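Local coordinates for protein protoporphyrinogen oxidase (Exiguobacterium sibiricum, PDB 3LOV) that probably oxidises coproporphyrinogen III to coproporphyrin III with oxygen during heme b biosynthesis, using bound FAD as cofactor, at residues T314-Q319 / P398-I403. Numbering follows the deposited sequence.
Sequences TMIFDQ and PKQVII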
loop_
_atom_site.group_PDB
_atom_site.type_symbol
_atom_site.label_atom_id
_atom_site.label_comp_id
_atom_site.label_asym_id
_atom_site.label_seq_id
_atom_site.Cartn_x
_atom_site.Cartn_y
_atom_site.Cartn_z
ATOM N N THR A 314 3.378 -16.470 6.045
ATOM C CA THR A 314 3.081 -16.362 7.456
ATOM C C THR A 314 3.349 -17.712 8.070
ATOM O O THR A 314 2.895 -18.712 7.552
ATOM C CB THR A 314 1.617 -15.952 7.724
ATOM O OG1 THR A 314 1.425 -14.572 7.355
ATOM C CG2 THR A 314 1.290 -16.137 9.209
HETATM N N MSE A 315 4.130 -17.729 9.148
HETATM C CA MSE A 315 4.461 -18.972 9.871
HETATM C C MSE A 315 3.922 -18.918 11.301
HETATM O O MSE A 315 4.256 -17.995 12.048
HETATM C CB MSE A 315 5.969 -19.150 9.921
HETATM C CG MSE A 315 6.557 -19.552 8.600
HETATM SE SE MSE A 315 8.382 -18.966 8.423
HETATM C CE MSE A 315 8.744 -20.340 7.146
ATOM N N ILE A 316 3.080 -19.900 11.636
ATOM C CA ILE A 316 2.443 -20.021 12.935
ATOM C C ILE A 316 3.269 -21.025 13.725
ATOM O O ILE A 316 3.442 -22.150 13.308
ATOM C CB ILE A 316 0.979 -20.536 12.835
ATOM C CG1 ILE A 316 0.041 -19.443 12.281
ATOM C CG2 ILE A 316 0.486 -21.010 14.236
ATOM C CD1 ILE A 316 -1.277 -19.959 11.701
ATOM N N PHE A 317 3.774 -20.591 14.872
ATOM C CA PHE A 317 4.520 -21.446 15.791
ATOM C C PHE A 317 3.792 -21.562 17.099
ATOM O O PHE A 317 3.151 -20.599 17.535
ATOM C CB PHE A 317 5.851 -20.796 16.126
ATOM C CG PHE A 317 6.734 -20.594 14.946
ATOM C CD1 PHE A 317 7.614 -21.599 14.543
ATOM C CD2 PHE A 317 6.684 -19.403 14.227
ATOM C CE1 PHE A 317 8.451 -21.410 13.446
ATOM C CE2 PHE A 317 7.513 -19.208 13.145
ATOM C CZ PHE A 317 8.395 -20.211 12.740
ATOM N N ASP A 318 3.940 -22.697 17.776
ATOM C CA ASP A 318 3.514 -22.780 19.170
ATOM C C ASP A 318 4.219 -21.663 19.954
ATOM O O ASP A 318 5.359 -21.302 19.645
ATOM C CB ASP A 318 3.804 -24.170 19.759
ATOM C CG ASP A 318 2.710 -25.181 19.431
ATOM O OD1 ASP A 318 1.519 -24.834 19.610
ATOM O OD2 ASP A 318 3.036 -26.315 19.000
ATOM N N GLN A 319 3.513 -21.084 20.924
ATOM C CA GLN A 319 4.011 -19.925 21.656
ATOM C C GLN A 319 5.441 -20.176 22.101
ATOM O O GLN A 319 5.754 -21.261 22.579
ATOM C CB GLN A 319 3.119 -19.628 22.856
ATOM C CG GLN A 319 3.486 -18.338 23.578
ATOM C CD GLN A 319 2.301 -17.390 23.729
ATOM O OE1 GLN A 319 1.597 -17.103 22.763
ATOM N NE2 GLN A 319 2.090 -16.890 24.938
ATOM N N PRO A 398 7.833 -24.364 11.985
ATOM C CA PRO A 398 6.478 -23.781 12.010
ATOM C C PRO A 398 5.387 -24.843 12.033
ATOM O O PRO A 398 5.501 -25.864 11.373
ATOM C CB PRO A 398 6.412 -22.940 10.728
ATOM C CG PRO A 398 7.423 -23.502 9.824
ATOM C CD PRO A 398 8.478 -24.212 10.668
ATOM N N LYS A 399 4.356 -24.599 12.832
ATOM C CA LYS A 399 3.215 -25.486 12.934
ATOM C C LYS A 399 2.347 -25.376 11.680
ATOM O O LYS A 399 1.694 -26.324 11.262
ATOM C CB LYS A 399 2.414 -25.126 14.189
ATOM C CG LYS A 399 1.153 -25.925 14.346
ATOM C CD LYS A 399 0.607 -25.877 15.781
ATOM C CE LYS A 399 0.122 -24.489 16.171
ATOM N NZ LYS A 399 -1.014 -24.576 17.108
ATOM N N GLN A 400 2.340 -24.208 11.063
ATOM C CA GLN A 400 1.519 -24.007 9.873
ATOM C C GLN A 400 2.094 -22.833 9.092
ATOM O O GLN A 400 2.631 -21.907 9.708
ATOM C CB GLN A 400 0.077 -23.718 10.268
ATOM C CG GLN A 400 -0.892 -23.839 9.089
ATOM C CD GLN A 400 -2.251 -23.283 9.389
ATOM O OE1 GLN A 400 -2.566 -22.947 10.529
ATOM N NE2 GLN A 400 -3.078 -23.186 8.363
ATOM N N VAL A 401 1.991 -22.892 7.760
ATOM C CA VAL A 401 2.444 -21.822 6.894
ATOM C C VAL A 401 1.298 -21.388 5.979
ATOM O O VAL A 401 0.596 -22.212 5.454
ATOM C CB VAL A 401 3.723 -22.240 6.122
ATOM C CG1 VAL A 401 4.278 -21.100 5.315
ATOM C CG2 VAL A 401 4.769 -22.704 7.107
ATOM N N ILE A 402 1.092 -20.076 5.837
ATOM C CA ILE A 402 0.038 -19.514 4.980
ATOM C C ILE A 402 0.749 -18.605 3.987
ATOM O O ILE A 402 1.392 -17.600 4.377
ATOM C CB ILE A 402 -1.025 -18.698 5.807
ATOM C CG1 ILE A 402 -1.667 -19.569 6.916
ATOM C CG2 ILE A 402 -2.131 -18.055 4.858
ATOM C CD1 ILE A 402 -2.167 -18.762 8.234
ATOM N N ILE A 403 0.667 -18.979 2.707
ATOM C CA ILE A 403 1.314 -18.276 1.609
ATOM C C ILE A 403 0.265 -17.536 0.761
ATOM O O ILE A 403 -0.736 -18.111 0.384
ATOM C CB ILE A 403 2.094 -19.269 0.696
ATOM C CG1 ILE A 403 3.347 -19.806 1.405
ATOM C CG2 ILE A 403 2.517 -18.605 -0.587
ATOM C CD1 ILE A 403 4.009 -20.979 0.641
#
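Strands 314-318 and 400-403 run antiparallel at 163°, paired by a straight bond from Ile316 N to Gln400 O (2.8 Å) and by reciprocal N-H to O bonds between Thr314 and Ile402. The ladder ends in a classic beta bulge: Lys399 and Gln400 both face Ile316, and Ile316 O accepts two amides, Lys399 N at 2.7 Å nearly along the C=O axis and Gln400 N at 3.2 Å on a lone pair. Side chains alternate between two faces. On one, selenomethionine Met315 has CG anti to its carbonyl carbon (chi1 -73°), which lays the side chain beside Val401 and Pro398, its CG 3.9 Å from Val401 CG2. Pro398 also lies beside Phe317, with its CB off-centre over the ring in a CH-pi contact, 4.2 Å from the centroid. On the other face, Ile316 reaches along the extended Gln400 side chain, and its CD1 meets Ile402 CD1 obliquely at 3.8 Å. The same methyl touches Gln400 OE1, while the amide nitrogen of that group is hydrogen-bonded to Tyr48. Lys399, bent near its end, passes its CE by Ile316 CG2 and forms a long salt bridge at the exposed margin, from NZ to Asp318 OD1 at 3.6 Å; NZ is also hydrogen-bonded to His357. Strand 400-411 is one of the two outermost strands of a mixed sheet, and strand 307-318 separates it from strand 357-364, to which Met315 and Phe317 bond through their backbones. Helix 377-392 packs on the Met315 and Val401 face through Leu385, Leu388 and Gln381, whereas Phe53, Arg57 and Val359 meet the face of Ile316 and Ile402; the Thr314 side chain there is about 11 Å from the bound FAD, too far for contact.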